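Side-chain contacts in conjugal transfer protein TRWB (Escherichia coli, PDB 1E9R), which probably couples the relaxosome to the type IV secretion channel in bacterial conjugation, as a hexameric, ring-helicase-like P-loop NTPase that helps move DNA: residues L69-A74 against L94-R99; D50-H55 against L78-R83. All blocks are in the same frame, centred on the assembly; numbering follows the deposited sequence.

Overall arrangement
Both contacts draw on helix 66-79, which follows the probable Walker A P-loop in the nucleotide-binding core. Contact 1 joins the middle of that helix to the short helix 92-97; contact 2 ties the turn leaving its far end to the loop that enters strand 56-59. Their centres lie about 14 Å apart, and they meet directly where Phe97 CB packs on Leu78 CD1 at 3.6 Å. Along the chain the segments alternate, 50-55, 69-74, 78-83, 94-99, so one strand-helix-strand-helix run of the nucleotide-binding core, whose strands belong to the mixed sheet, is held in two ways: by apolar packing beside a charged cluster, and by a salt-bridge network.

Contact 1. Residues L69-A74 against L94-R99; sequences LLRELA and LSKFGR
Phe97 turns the edge of its ring to the side chain of Arg71: CE2 of Phe97 lies 3.6 Å from Arg71 CG, which sits near the ring plane, and CZ is only slightly farther from the same carbon. The two side chains run roughly at right angles. In Arg71, CG anti to the backbone nitrogen (chi1 -155°) sets this carbon at the ring edge; the bend at chi3 then turns the guanidinium away from the ring, with one face to Lys96 NZ. This ammonium stands 4.0 Å above the Arg71 guanidinium plane, displaced toward its rim, and 4.1 Å from NE. Two like charges this close would be costly alone, but Asp92 probably offsets them in part: one carboxylate oxygen forms a salt bridge with Arg71 NE, the other a long, weak ion pair with Lys96 NZ. The arrangement belongs to the P-loop NTPase core, where helix 66-79 follows the probable Walker A loop, which the Arg71 side chain also touches, and helix 92-97 follows the next strand, 83-89. Replacing Arg71 with alanine would probably leave Asp92 without its closer cationic mate and open a gap beside the Phe97 edge. Across one face of that ring lies Lys96 CB, 4.2 Å above its centre, while Phe425 meets Phe97 edge-to-face.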
# COMPACT_ATOMS: atom_id res chain seq x y z
N LEU B 69 37.37 -7.04 -4.61
CA LEU B 69 36.95 -8.41 -4.90
C LEU B 69 36.72 -8.63 -6.38
O LEU B 69 37.16 -9.64 -6.94
CB LEU B 69 35.68 -8.77 -4.12
CG LEU B 69 35.29 -10.25 -4.10
CD1 LEU B 69 34.33 -10.49 -2.95
CD2 LEU B 69 34.66 -10.67 -5.42
N LEU B 70 36.02 -7.70 -7.03
CA LEU B 70 35.77 -7.82 -8.46
C LEU B 70 37.07 -7.76 -9.25
O LEU B 70 37.23 -8.46 -10.25
CB LEU B 70 34.84 -6.72 -8.96
CG LEU B 70 33.36 -7.07 -9.00
CD1 LEU B 70 32.83 -7.21 -7.58
CD2 LEU B 70 32.60 -5.99 -9.77
N ARG B 71 38.00 -6.91 -8.80
CA ARG B 71 39.30 -6.76 -9.46
C ARG B 71 40.04 -8.10 -9.42
O ARG B 71 40.58 -8.56 -10.44
CB ARG B 71 40.12 -5.67 -8.76
CG ARG B 71 41.17 -5.02 -9.66
CD ARG B 71 41.89 -3.88 -8.96
NE ARG B 71 40.96 -2.84 -8.52
CZ ARG B 71 40.90 -2.36 -7.28
NH1 ARG B 71 41.73 -2.84 -6.36
NH2 ARG B 71 40.02 -1.42 -6.95
N GLU B 72 40.06 -8.72 -8.25
CA GLU B 72 40.72 -10.00 -8.07
C GLU B 72 40.11 -11.08 -8.97
O GLU B 72 40.82 -11.85 -9.61
CB GLU B 72 40.60 -10.44 -6.62
CG GLU B 72 40.86 -11.92 -6.43
CD GLU B 72 40.84 -12.35 -4.97
OE1 GLU B 72 40.90 -11.48 -4.07
OE2 GLU B 72 40.77 -13.58 -4.75
N LEU B 73 38.79 -11.14 -9.01
CA LEU B 73 38.09 -12.11 -9.83
C LEU B 73 38.42 -11.93 -11.31
O LEU B 73 38.68 -12.90 -12.02
CB LEU B 73 36.59 -11.98 -9.61
CG LEU B 73 35.86 -13.24 -9.17
CD1 LEU B 73 34.42 -12.91 -8.93
CD2 LEU B 73 35.99 -14.32 -10.21
N ALA B 74 38.39 -10.68 -11.77
CA ALA B 74 38.67 -10.37 -13.17
C ALA B 74 40.11 -10.76 -13.53
O ALA B 74 40.37 -11.36 -14.58
CB ALA B 74 38.44 -8.88 -13.43
N LEU B 94 40.77 -0.85 -16.74
CA LEU B 94 41.35 -0.65 -18.06
C LEU B 94 42.81 -0.27 -17.89
O LEU B 94 43.69 -0.75 -18.62
CB LEU B 94 40.61 0.48 -18.80
CG LEU B 94 41.31 1.08 -20.03
CD1 LEU B 94 41.41 0.04 -21.14
CD2 LEU B 94 40.55 2.30 -20.51
N SER B 95 43.07 0.60 -16.91
CA SER B 95 44.41 1.07 -16.65
C SER B 95 45.33 -0.02 -16.11
O SER B 95 46.54 0.07 -16.27
CB SER B 95 44.36 2.24 -15.67
OG SER B 95 44.01 1.80 -14.37
N LYS B 96 44.76 -1.04 -15.49
CA LYS B 96 45.59 -2.10 -14.95
C LYS B 96 45.59 -3.38 -15.75
O LYS B 96 46.58 -4.11 -15.75
CB LYS B 96 45.19 -2.41 -13.51
CG LYS B 96 45.53 -1.30 -12.54
CD LYS B 96 44.85 -1.53 -11.20
CE LYS B 96 45.05 -0.35 -10.26
NZ LYS B 96 44.26 -0.52 -9.00
N PHE B 97 44.49 -3.66 -16.45
CA PHE B 97 44.42 -4.90 -17.22
C PHE B 97 44.24 -4.73 -18.72
O PHE B 97 44.20 -5.72 -19.46
CB PHE B 97 43.28 -5.77 -16.68
CG PHE B 97 43.34 -6.00 -15.20
CD1 PHE B 97 44.47 -6.56 -14.61
CD2 PHE B 97 42.27 -5.66 -14.39
CE1 PHE B 97 44.53 -6.78 -13.24
CE2 PHE B 97 42.31 -5.86 -13.02
CZ PHE B 97 43.45 -6.43 -12.44
N GLY B 98 44.14 -3.48 -19.16
CA GLY B 98 43.96 -3.20 -20.58
C GLY B 98 45.15 -3.51 -21.47
O GLY B 98 46.23 -2.94 -21.31
N ARG B 99 44.95 -4.42 -22.42
CA ARG B 99 45.99 -4.81 -23.36
C ARG B 99 45.74 -4.10 -24.68
O ARG B 99 44.72 -3.42 -24.85
CB ARG B 99 46.01 -6.32 -23.57
CG ARG B 99 46.30 -7.11 -22.31
CD ARG B 99 45.78 -8.54 -22.46
NE ARG B 99 44.53 -8.57 -23.21
CZ ARG B 99 43.73 -9.63 -23.32
NH1 ARG B 99 44.05 -10.78 -22.73
NH2 ARG B 99 42.62 -9.56 -24.04

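Contact 2. Residues D50-H55 against L78-R83; sequences DAEPRH and LLRGDR
A salt-bridge network of Glu52, Arg80 and Asp82 joins the loop before strand 56-59 to the turn that ends helix 66-79. Its centre is the guanidinium of Arg80, which grips two carboxylates along different edges. Glu52 is held end-on: Arg80 NH1 gives a hydrogen bond of 2.8 Å to Glu52 OE2, nearly straight at 165° and on the syn side of that oxygen. Arg80 NH2 reaches Glu52 OE1 at 2.9 Å from above the carboxylate plane. The fit is therefore twisted, the carboxylate and guanidinium planes standing 39° apart. Asp82 is held side-on, with Arg80 NE donating to Asp82 OD1 at 3.0 Å and Arg80 NH2 to Asp82 OD2 at 2.7 Å, both syn. NH2 thus serves both acids, and this double grip would be expected to fix the rotation of the guanidinium. Arg80 comes round to Asp82 because its chain, with CG anti to the backbone nitrogen, bends at chi3 (68°). Between them Gly81 has positive phi and completes a Schellman motif, turning the chain from the helix into strand 83-89. The acids have other partners too: Glu52 OE1 makes a salt bridge with Arg310, on strand 309-315, and Asp82 OD2 takes a hydrogen bond from Trp282. Strand 281-285 carries that tryptophan, which also packs against Glu52 and Arg80, so the network lies beside the central strands of the mixed sheet, between the turn after helix 66-79 and the loop entering strand 56-59.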
# COMPACT_ATOMS: atom_id res chain seq x y z
N ASP B 50 31.58 -25.12 -11.76
CA ASP B 50 30.16 -25.24 -12.07
C ASP B 50 29.34 -24.06 -11.53
O ASP B 50 28.18 -23.88 -11.89
CB ASP B 50 29.60 -26.56 -11.52
CG ASP B 50 29.67 -26.64 -9.99
OD1 ASP B 50 29.03 -25.81 -9.30
OD2 ASP B 50 30.37 -27.54 -9.46
N ALA B 51 29.97 -23.26 -10.67
CA ALA B 51 29.31 -22.12 -10.08
C ALA B 51 29.47 -20.89 -10.96
O ALA B 51 28.62 -19.99 -10.96
CB ALA B 51 29.88 -21.85 -8.71
N GLU B 52 30.55 -20.85 -11.73
CA GLU B 52 30.83 -19.72 -12.61
C GLU B 52 29.66 -19.22 -13.46
O GLU B 52 29.33 -18.04 -13.43
CB GLU B 52 32.01 -20.05 -13.51
CG GLU B 52 33.32 -20.03 -12.80
CD GLU B 52 34.44 -20.45 -13.70
OE1 GLU B 52 34.29 -20.31 -14.93
OE2 GLU B 52 35.47 -20.92 -13.18
N PRO B 53 29.03 -20.11 -14.24
CA PRO B 53 27.91 -19.68 -15.08
C PRO B 53 26.57 -19.53 -14.35
O PRO B 53 25.54 -19.29 -14.98
CB PRO B 53 27.88 -20.73 -16.18
CG PRO B 53 28.30 -21.95 -15.45
CD PRO B 53 29.43 -21.48 -14.58
N ARG B 54 26.59 -19.67 -13.02
CA ARG B 54 25.38 -19.50 -12.22
C ARG B 54 25.44 -18.14 -11.50
O ARG B 54 24.59 -17.81 -10.67
CB ARG B 54 25.21 -20.67 -11.23
CG ARG B 54 24.68 -21.94 -11.91
CD ARG B 54 24.31 -23.08 -10.93
NE ARG B 54 25.45 -23.60 -10.16
CZ ARG B 54 25.37 -24.59 -9.26
NH1 ARG B 54 24.20 -25.16 -9.00
NH2 ARG B 54 26.46 -25.00 -8.62
N HIS B 55 26.46 -17.37 -11.84
CA HIS B 55 26.65 -16.00 -11.36
C HIS B 55 26.94 -15.74 -9.90
O HIS B 55 26.66 -16.56 -9.03
CB HIS B 55 25.45 -15.18 -11.84
CG HIS B 55 25.00 -15.55 -13.22
ND1 HIS B 55 25.85 -15.50 -14.31
CD2 HIS B 55 23.84 -16.08 -13.67
CE1 HIS B 55 25.23 -16.00 -15.36
NE2 HIS B 55 24.01 -16.36 -15.00
N LEU B 78 41.59 -13.45 -16.15
CA LEU B 78 42.44 -13.05 -17.27
C LEU B 78 43.65 -13.96 -17.31
O LEU B 78 44.15 -14.30 -18.38
CB LEU B 78 42.89 -11.61 -17.11
CG LEU B 78 41.80 -10.57 -17.30
CD1 LEU B 78 42.27 -9.23 -16.75
CD2 LEU B 78 41.44 -10.48 -18.78
N LEU B 79 44.13 -14.36 -16.13
CA LEU B 79 45.27 -15.26 -16.07
C LEU B 79 44.90 -16.58 -16.74
O LEU B 79 45.75 -17.25 -17.29
CB LEU B 79 45.67 -15.52 -14.62
CG LEU B 79 46.23 -14.33 -13.86
CD1 LEU B 79 46.61 -14.80 -12.48
CD2 LEU B 79 47.44 -13.75 -14.58
N ARG B 80 43.63 -16.94 -16.66
CA ARG B 80 43.14 -18.17 -17.26
C ARG B 80 42.82 -17.98 -18.74
O ARG B 80 42.51 -18.93 -19.46
CB ARG B 80 41.90 -18.65 -16.49
CG ARG B 80 41.47 -20.07 -16.83
CD ARG B 80 40.34 -20.54 -15.93
NE ARG B 80 39.10 -19.81 -16.18
CZ ARG B 80 37.97 -20.02 -15.52
NH1 ARG B 80 37.92 -20.93 -14.57
NH2 ARG B 80 36.88 -19.32 -15.82
N GLY B 81 42.91 -16.73 -19.20
CA GLY B 81 42.66 -16.41 -20.59
C GLY B 81 41.21 -16.24 -20.99
O GLY B 81 40.86 -16.36 -22.16
N ASP B 82 40.35 -15.95 -20.01
CA ASP B 82 38.93 -15.77 -20.28
C ASP B 82 38.63 -14.41 -20.90
O ASP B 82 39.33 -13.43 -20.63
CB ASP B 82 38.14 -15.91 -18.97
CG ASP B 82 38.08 -17.33 -18.47
OD1 ASP B 82 39.09 -18.06 -18.57
OD2 ASP B 82 37.01 -17.73 -17.96
N ARG B 83 37.60 -14.35 -21.74
CA ARG B 83 37.18 -13.08 -22.33
C ARG B 83 36.16 -12.45 -21.38
O ARG B 83 35.40 -13.16 -20.72
CB ARG B 83 36.52 -13.28 -23.69
CG ARG B 83 37.46 -13.60 -24.83
CD ARG B 83 36.71 -13.58 -26.17
NE ARG B 83 36.48 -12.22 -26.66
CZ ARG B 83 35.61 -11.93 -27.63
NH1 ARG B 83 34.89 -12.89 -28.19
NH2 ARG B 83 35.48 -10.68 -28.06